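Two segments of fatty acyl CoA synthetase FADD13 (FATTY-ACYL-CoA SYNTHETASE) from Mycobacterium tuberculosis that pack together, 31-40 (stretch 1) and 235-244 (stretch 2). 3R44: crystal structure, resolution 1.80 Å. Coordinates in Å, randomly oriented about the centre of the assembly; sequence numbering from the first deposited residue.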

# COMPACT_ATOMS: atom_id res chain seq x y z
N ARG A 31 8.68 1.90 -29.32
CA ARG A 31 8.26 0.55 -29.71
C ARG A 31 8.50 -0.48 -28.63
O ARG A 31 8.23 -1.67 -28.81
CB ARG A 31 8.91 0.20 -31.06
CG ARG A 31 8.54 1.28 -32.18
CD ARG A 31 7.02 1.13 -32.35
NE ARG A 31 6.28 2.02 -33.24
CZ ARG A 31 5.82 1.68 -34.45
NH1 ARG A 31 6.07 0.47 -35.00
NH2 ARG A 31 5.12 2.58 -35.14
N LEU A 32 8.98 -0.05 -27.49
CA LEU A 32 9.13 -0.92 -26.37
C LEU A 32 7.77 -1.29 -25.80
O LEU A 32 6.90 -0.43 -25.65
CB LEU A 32 9.96 -0.23 -25.29
CG LEU A 32 10.06 -0.95 -23.95
CD1 LEU A 32 10.79 -2.33 -24.07
CD2 LEU A 32 10.83 -0.03 -23.00
N GLN A 33 7.53 -2.58 -25.54
CA GLN A 33 6.28 -2.94 -24.88
C GLN A 33 6.05 -2.26 -23.52
O GLN A 33 6.96 -2.22 -22.64
CB GLN A 33 6.12 -4.44 -24.74
CG GLN A 33 6.09 -5.20 -26.06
CD GLN A 33 5.68 -6.62 -25.80
OE1 GLN A 33 6.34 -7.34 -25.09
NE2 GLN A 33 4.52 -6.98 -26.27
N ALA A 34 4.87 -1.66 -23.38
CA ALA A 34 4.52 -0.94 -22.14
C ALA A 34 3.58 -1.71 -21.22
O ALA A 34 3.69 -1.65 -20.00
CB ALA A 34 3.89 0.45 -22.48
N TYR A 35 2.66 -2.44 -21.84
CA TYR A 35 1.53 -3.09 -21.12
C TYR A 35 1.11 -4.33 -21.84
O TYR A 35 0.80 -4.24 -23.00
CB TYR A 35 0.37 -2.10 -20.97
CG TYR A 35 -0.67 -2.53 -19.97
CD1 TYR A 35 -0.65 -2.01 -18.67
CD2 TYR A 35 -1.67 -3.43 -20.30
CE1 TYR A 35 -1.55 -2.41 -17.75
CE2 TYR A 35 -2.62 -3.84 -19.34
CZ TYR A 35 -2.53 -3.29 -18.07
OH TYR A 35 -3.44 -3.60 -17.09
N VAL A 36 1.22 -5.49 -21.20
CA VAL A 36 0.90 -6.77 -21.77
C VAL A 36 -0.06 -7.45 -20.78
O VAL A 36 0.31 -7.69 -19.63
CB VAL A 36 2.15 -7.64 -21.98
CG1 VAL A 36 1.74 -8.99 -22.56
CG2 VAL A 36 3.18 -6.96 -22.87
N GLU A 37 -1.28 -7.76 -21.23
CA GLU A 37 -2.31 -8.40 -20.38
C GLU A 37 -2.85 -9.59 -21.18
O GLU A 37 -3.81 -9.41 -21.96
CB GLU A 37 -3.44 -7.40 -20.07
CG GLU A 37 -4.31 -7.79 -18.90
CD GLU A 37 -5.14 -6.62 -18.44
OE1 GLU A 37 -4.73 -5.91 -17.49
OE2 GLU A 37 -6.21 -6.41 -19.06
N PRO A 38 -2.21 -10.79 -21.07
CA PRO A 38 -2.57 -11.89 -21.96
C PRO A 38 -4.02 -12.33 -21.85
O PRO A 38 -4.62 -12.64 -22.88
CB PRO A 38 -1.60 -13.01 -21.52
CG PRO A 38 -0.41 -12.24 -21.04
CD PRO A 38 -1.07 -11.18 -20.22
N SER A 39 -4.59 -12.27 -20.65
CA SER A 39 -5.99 -12.63 -20.38
C SER A 39 -7.00 -11.84 -21.23
O SER A 39 -8.01 -12.39 -21.64
CB SER A 39 -6.35 -12.50 -18.89
OG SER A 39 -6.17 -11.18 -18.39
N THR A 40 -6.71 -10.58 -21.55
CA THR A 40 -7.61 -9.75 -22.38
C THR A 40 -7.00 -9.44 -23.76
O THR A 40 -7.48 -8.56 -24.49
CB THR A 40 -7.89 -8.41 -21.66
OG1 THR A 40 -6.64 -7.76 -21.44
CG2 THR A 40 -8.56 -8.63 -20.31
N ARG A 235 11.56 4.05 -15.97
CA ARG A 235 12.74 3.23 -16.26
C ARG A 235 12.65 2.50 -17.62
O ARG A 235 13.66 2.01 -18.12
CB ARG A 235 12.95 2.27 -15.10
CG ARG A 235 14.04 1.12 -15.23
CD ARG A 235 15.49 1.58 -15.20
NE ARG A 235 15.89 2.13 -16.47
CZ ARG A 235 17.14 2.47 -16.81
NH1 ARG A 235 17.34 2.93 -18.02
NH2 ARG A 235 18.17 2.33 -15.96
N GLY A 236 11.47 2.42 -18.23
CA GLY A 236 11.31 1.68 -19.48
C GLY A 236 11.16 0.19 -19.26
O GLY A 236 11.85 -0.67 -19.86
N VAL A 237 10.22 -0.13 -18.41
CA VAL A 237 9.90 -1.51 -17.98
C VAL A 237 8.60 -1.86 -18.62
O VAL A 237 7.71 -1.00 -18.73
CB VAL A 237 9.76 -1.49 -16.49
CG1 VAL A 237 9.11 -2.76 -15.94
CG2 VAL A 237 11.18 -1.29 -15.89
N THR A 238 8.42 -3.11 -19.02
CA THR A 238 7.17 -3.57 -19.56
C THR A 238 6.33 -4.11 -18.43
O THR A 238 6.73 -5.04 -17.75
CB THR A 238 7.42 -4.69 -20.58
OG1 THR A 238 8.30 -4.23 -21.61
CG2 THR A 238 6.12 -5.17 -21.29
N LEU A 239 5.12 -3.58 -18.24
CA LEU A 239 4.17 -4.12 -17.25
C LEU A 239 3.50 -5.35 -17.81
O LEU A 239 2.98 -5.31 -18.93
CB LEU A 239 3.10 -3.09 -16.92
CG LEU A 239 3.55 -2.00 -16.02
CD1 LEU A 239 2.39 -0.97 -15.99
CD2 LEU A 239 3.77 -2.53 -14.61
N ILE A 240 3.54 -6.45 -17.05
CA ILE A 240 2.83 -7.66 -17.38
C ILE A 240 1.68 -7.72 -16.40
O ILE A 240 1.88 -7.86 -15.21
CB ILE A 240 3.74 -8.89 -17.29
CG1 ILE A 240 5.05 -8.67 -18.08
CG2 ILE A 240 2.98 -10.15 -17.71
CD1 ILE A 240 4.88 -8.41 -19.59
N SER A 241 0.47 -7.62 -16.90
CA SER A 241 -0.67 -7.51 -16.02
C SER A 241 -1.44 -8.82 -15.84
O SER A 241 -1.81 -9.49 -16.83
CB SER A 241 -1.61 -6.42 -16.54
OG SER A 241 -2.81 -6.42 -15.80
N MET A 242 -1.69 -9.16 -14.57
CA MET A 242 -2.59 -10.25 -14.16
C MET A 242 -3.71 -9.67 -13.27
O MET A 242 -3.54 -9.56 -12.09
CB MET A 242 -1.82 -11.38 -13.41
CG MET A 242 -2.62 -12.64 -13.30
SD MET A 242 -1.80 -13.97 -12.30
CE MET A 242 -2.14 -15.37 -13.27
N PRO A 243 -4.85 -9.24 -13.85
CA PRO A 243 -5.81 -8.42 -13.12
C PRO A 243 -6.51 -9.17 -12.02
O PRO A 243 -6.74 -8.56 -10.95
CB PRO A 243 -6.79 -7.92 -14.20
CG PRO A 243 -6.28 -8.34 -15.45
CD PRO A 243 -5.09 -9.24 -15.30
N GLN A 244 -6.71 -10.48 -12.22
CA GLN A 244 -7.21 -11.39 -11.20
C GLN A 244 -6.10 -12.42 -10.85
O GLN A 244 -5.87 -13.28 -11.64
CB GLN A 244 -8.42 -12.15 -11.73
O HOH W 1 -3.44 -11.40 -17.96

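How does stretch 1 meet its partner before the strand pairing begins? Leu32 points toward stretch 2 and lays CD2 3.4 Å from Gly236 O, where the chain leaves a helix with positive phi. A side chain at Gly236 would be jammed against the carbonyl O of the residue before, so the backbone itself calls for glycine. Next, Gln33 O accepts a short hydrogen bond from Thr238 OG1, at 2.6 Å, so a threonine side chain reaches the neighbouring backbone just ahead of the regular ladder.

What holds the two strands in register? They run parallel, 8° apart, and the bonds alternate as a parallel ladder requires. Leu239 N donates to Ala34 O (3.0 Å), Val36 N to Leu239 O (2.9 Å), and Ser241 N to Val36 O (2.7 Å), the last nearly straight at 173°. Tyr35 and Val36 thus pair with Leu239 and Ile240, and two of the accepting carbonyls also receive a CA-H...O contact: Tyr35 CA lies 3.4 Å from Leu239 O, and Ile240 CA 3.4 Å from Val36 O.

How do the side chains sort themselves? Successive residues alternate across the sheet: Tyr35 shares one face with Leu239, with Tyr35 CD1 4.2 Å from Leu239 CD1, while Val36 and Ile240 share the other, with Val36 CB 3.7 Å from Ile240 CD1.

Why does Glu37 matter although its CA-to-CB bond points sideways? Its extended side chain brings the carboxylate nearer, and Glu37 OE1 accepts from Ser241 OG at 2.6 Å and from Tyr35 OH at 2.7 Å. One oxygen thereby gathers hydroxyls from both stretches, while Glu37 OE2 takes a bond from Thr40 OG1 (2.8 Å). Beyond it the chain turns through Pro38 and Ser39, and a water bridges the stretches, accepting from Ser39 N (3.1 Å) and donating to Ser241 O (2.8 Å).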